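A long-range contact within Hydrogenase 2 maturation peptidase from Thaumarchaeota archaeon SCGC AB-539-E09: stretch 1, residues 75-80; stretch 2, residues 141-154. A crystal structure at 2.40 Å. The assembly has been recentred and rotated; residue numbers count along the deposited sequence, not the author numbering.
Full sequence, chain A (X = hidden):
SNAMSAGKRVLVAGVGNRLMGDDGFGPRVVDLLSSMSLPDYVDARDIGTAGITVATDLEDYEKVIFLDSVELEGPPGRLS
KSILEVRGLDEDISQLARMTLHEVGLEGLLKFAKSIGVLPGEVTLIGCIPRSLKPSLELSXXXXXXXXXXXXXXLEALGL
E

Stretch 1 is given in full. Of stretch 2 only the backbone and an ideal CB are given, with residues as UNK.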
# COMPACT_ATOMS: atom_id res chain seq x y z
N PRO A 75 -18.14 -5.50 49.96
CA PRO A 75 -17.50 -5.94 51.19
C PRO A 75 -16.36 -6.90 50.89
O PRO A 75 -16.32 -7.53 49.82
CB PRO A 75 -18.63 -6.65 51.94
CG PRO A 75 -19.41 -7.30 50.84
CD PRO A 75 -19.34 -6.31 49.64
N PRO A 76 -15.43 -7.05 51.83
CA PRO A 76 -14.36 -8.05 51.68
C PRO A 76 -14.93 -9.43 51.41
O PRO A 76 -15.96 -9.84 51.97
CB PRO A 76 -13.63 -7.99 53.03
CG PRO A 76 -13.85 -6.58 53.51
CD PRO A 76 -15.26 -6.22 53.04
N GLY A 77 -14.27 -10.17 50.52
CA GLY A 77 -14.72 -11.49 50.11
C GLY A 77 -15.73 -11.50 48.98
O GLY A 77 -16.11 -12.57 48.52
N ARG A 78 -16.23 -10.34 48.56
CA ARG A 78 -17.04 -10.29 47.34
C ARG A 78 -16.19 -10.69 46.13
O ARG A 78 -15.03 -10.29 46.00
CB ARG A 78 -17.63 -8.88 47.18
CG ARG A 78 -18.37 -8.62 45.90
CD ARG A 78 -19.69 -9.38 45.83
NE ARG A 78 -20.56 -9.11 46.97
CZ ARG A 78 -21.26 -8.00 47.18
NH1 ARG A 78 -22.02 -7.90 48.27
NH2 ARG A 78 -21.22 -6.98 46.33
N LEU A 79 -16.76 -11.51 45.26
CA LEU A 79 -16.08 -11.96 44.06
C LEU A 79 -16.66 -11.26 42.84
O LEU A 79 -17.83 -10.88 42.82
CB LEU A 79 -16.19 -13.49 43.87
CG LEU A 79 -15.36 -14.36 44.82
CD1 LEU A 79 -15.54 -15.88 44.50
CD2 LEU A 79 -13.89 -13.95 44.79
N SER A 80 -15.83 -11.12 41.81
CA SER A 80 -16.17 -10.38 40.60
C SER A 80 -15.61 -11.13 39.41
O SER A 80 -14.39 -11.30 39.29
CB SER A 80 -15.58 -8.97 40.65
OG SER A 80 -16.34 -8.10 39.85
N UNK A 141 -10.52 -13.76 57.34
CA UNK A 141 -11.64 -14.67 57.37
C UNK A 141 -12.46 -14.61 56.08
O UNK A 141 -12.80 -15.64 55.48
CB UNK A 141 -12.53 -14.36 58.58
N UNK A 142 -12.75 -13.39 55.60
CA UNK A 142 -13.59 -13.23 54.42
C UNK A 142 -12.92 -13.78 53.17
O UNK A 142 -13.54 -14.49 52.38
CB UNK A 142 -13.94 -11.75 54.22
N UNK A 143 -11.64 -13.45 52.98
CA UNK A 143 -11.03 -13.80 51.71
C UNK A 143 -10.67 -15.27 51.69
O UNK A 143 -10.75 -15.93 50.64
CB UNK A 143 -9.79 -12.94 51.45
N UNK A 144 -10.34 -15.83 52.84
CA UNK A 144 -10.23 -17.27 52.95
C UNK A 144 -11.53 -17.95 52.50
O UNK A 144 -11.50 -18.93 51.75
CB UNK A 144 -9.89 -17.67 54.39
N UNK A 145 -12.67 -17.47 53.00
CA UNK A 145 -13.91 -18.11 52.58
C UNK A 145 -14.15 -17.89 51.09
O UNK A 145 -14.71 -18.76 50.41
CB UNK A 145 -15.09 -17.58 53.39
N UNK A 146 -13.65 -16.77 50.55
CA UNK A 146 -13.86 -16.48 49.15
C UNK A 146 -13.03 -17.41 48.27
O UNK A 146 -13.41 -17.64 47.11
CB UNK A 146 -13.52 -15.02 48.86
N UNK A 147 -11.91 -17.93 48.79
CA UNK A 147 -11.13 -18.87 48.00
C UNK A 147 -11.96 -20.10 47.64
O UNK A 147 -11.89 -20.60 46.52
CB UNK A 147 -9.87 -19.28 48.76
N UNK A 148 -12.78 -20.57 48.57
CA UNK A 148 -13.60 -21.75 48.28
C UNK A 148 -14.68 -21.42 47.26
O UNK A 148 -14.98 -22.24 46.39
CB UNK A 148 -14.24 -22.29 49.56
N UNK A 149 -15.25 -20.21 47.35
CA UNK A 149 -16.22 -19.78 46.35
C UNK A 149 -15.56 -19.63 44.98
O UNK A 149 -16.14 -20.02 43.95
CB UNK A 149 -16.87 -18.46 46.77
N UNK A 150 -14.35 -19.08 44.94
CA UNK A 150 -13.66 -18.94 43.67
C UNK A 150 -13.39 -20.30 43.07
O UNK A 150 -13.50 -20.49 41.86
CB UNK A 150 -12.35 -18.16 43.84
N UNK A 151 -13.06 -21.29 43.92
CA UNK A 151 -12.83 -22.64 43.43
C UNK A 151 -14.06 -23.14 42.67
O UNK A 151 -13.95 -23.67 41.56
CB UNK A 151 -12.49 -23.58 44.59
N UNK A 152 -15.25 -22.94 43.25
CA UNK A 152 -16.47 -23.31 42.55
C UNK A 152 -16.62 -22.58 41.23
O UNK A 152 -17.03 -23.19 40.23
CB UNK A 152 -17.69 -23.03 43.43
N UNK A 153 -16.30 -21.28 41.20
CA UNK A 153 -16.43 -20.54 39.94
C UNK A 153 -15.48 -21.11 38.89
O UNK A 153 -15.85 -21.26 37.73
CB UNK A 153 -16.15 -19.05 40.16
N UNK A 154 -14.26 -21.43 39.31
CA UNK A 154 -13.30 -22.08 38.42
C UNK A 154 -13.84 -23.41 37.91
O UNK A 154 -13.78 -23.71 36.71
CB UNK A 154 -11.97 -22.30 39.14

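All fourteen positions of stretch 2 have helical phi/psi values, so backbone angles alone discriminate little; the evidence lies in where each CA-to-CB bond points. Stretch 1 offers a type II turn from Pro-75 to Arg-78, closed by Arg-78 N to Pro-75 O at 3.1 Å, followed by the side chain of Leu-79. The closest CA pair is that of Gly-77 and position 143, at 4.6 Å.

Position 141 has nothing of stretch 1 within 5.5 Å of its ideal CB, so almost any residue fits; it is Glu-141.

At 142 the CB points toward the turn, 3.6 Å from Pro-76 O. Pro-76 offers an apolar ring and no donor, so the chain's base should be aliphatic, while a longer chain, polar or not, may run past it. The residue is Glu-142, whose CB packs 4.0 Å from Pro-76 CB, without a cross-stretch hydrogen bond. Its backbone also matters: a CB on Gly-77 would lie 3.1 Å from Glu-142 O, a tight approach, although the positive phi of Gly-77 (86°) already calls for glycine.

The CB of 143 points sideways, 5.3 Å from Gly-77 CA, leaving room for a modest aliphatic group. Val-143, with chi1 t, brings CG2 to 4.2 Å from Gly-77 N.

Positions 144 and 145 have no contact with stretch 1 and are weakly constrained; they are Glu-144 and Ala-145.

Position 146 is tightly placed. Its ideal CB points toward stretch 1, 3.6 Å from Gly-77 O and 4.2 Å from Leu-79 CD2, which favours a small residue such as alanine, glycine or serine. Ala-146 uses its methyl to fill this narrow space.

Positions 147 and 148 point away, so stretch 1 leaves them open. They are Thr-147, whose OG1 makes a very short 2.4 Å hydrogen bond to Glu-144 O, and His-148.

At 149 the ideal CB already lies 3.7 Å from Leu-79 CD1. A small apolar residue suits, and Ala-149 supplies a methyl contact at that distance.

Position 150 points sideways, yet its backbone N is 3.4 Å from Leu-79 CD1; small or aliphatic residues are reasonable. Ala-150 places CB 3.9 Å from Leu-79 CD1.

Positions 151 and 152 have no contact and little constraint from stretch 1; they are Val-151 and Asp-152.

The CB of 153 points toward Leu-79, but stands 5.4 Å from Leu-79 CD1, so a longer apolar chain (leucine, isoleucine or methionine) could close the gap. Leu-153, with chi1 m and chi2 t, brings its CD1 to 4.0 Å from Leu-79 CD1.

Position 154 is out of reach, and is Val-154.

Stretch 2, residues 141-154: EEVEAATHAAVDLV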
# COMPACT_ATOMS: atom_id res chain seq x y z
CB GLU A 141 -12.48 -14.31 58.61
CG GLU A 141 -13.44 -15.36 59.06
CD GLU A 141 -13.88 -15.16 60.49
OE1 GLU A 141 -13.76 -14.03 61.02
OE2 GLU A 141 -14.35 -16.16 61.09
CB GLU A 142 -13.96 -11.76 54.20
CG GLU A 142 -14.84 -11.21 55.30
CD GLU A 142 -14.02 -10.44 56.34
OE1 GLU A 142 -14.51 -9.38 56.79
OE2 GLU A 142 -12.90 -10.90 56.69
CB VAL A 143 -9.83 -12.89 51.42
CG1 VAL A 143 -9.05 -13.39 50.21
CG2 VAL A 143 -10.32 -11.43 51.22
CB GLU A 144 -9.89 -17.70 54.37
CG GLU A 144 -10.26 -19.18 54.59
CD GLU A 144 -9.19 -20.00 55.28
OE1 GLU A 144 -8.42 -19.44 56.10
OE2 GLU A 144 -9.15 -21.22 55.01
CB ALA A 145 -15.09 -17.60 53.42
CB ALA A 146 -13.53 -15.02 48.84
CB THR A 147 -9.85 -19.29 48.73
OG1 THR A 147 -10.17 -19.89 49.99
CG2 THR A 147 -8.92 -18.11 48.94
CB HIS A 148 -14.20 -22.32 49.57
CG HIS A 148 -13.16 -22.71 50.56
ND1 HIS A 148 -12.44 -23.88 50.44
CD2 HIS A 148 -12.64 -22.06 51.62
CE1 HIS A 148 -11.54 -23.94 51.41
NE2 HIS A 148 -11.65 -22.85 52.14
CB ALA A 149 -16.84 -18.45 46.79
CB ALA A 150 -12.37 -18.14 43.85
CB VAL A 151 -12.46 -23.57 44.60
CG1 VAL A 151 -12.65 -25.07 44.25
CG2 VAL A 151 -11.03 -23.32 45.02
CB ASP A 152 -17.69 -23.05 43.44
CG ASP A 152 -17.74 -23.97 44.64
OD1 ASP A 152 -17.06 -25.03 44.63
OD2 ASP A 152 -18.47 -23.62 45.60
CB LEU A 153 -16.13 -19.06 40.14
CG LEU A 153 -17.23 -18.20 40.72
CD1 LEU A 153 -16.76 -16.72 40.76
CD2 LEU A 153 -18.49 -18.36 39.91
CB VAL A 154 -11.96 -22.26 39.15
CG1 VAL A 154 -11.05 -23.17 38.35
CG2 VAL A 154 -11.34 -20.92 39.39
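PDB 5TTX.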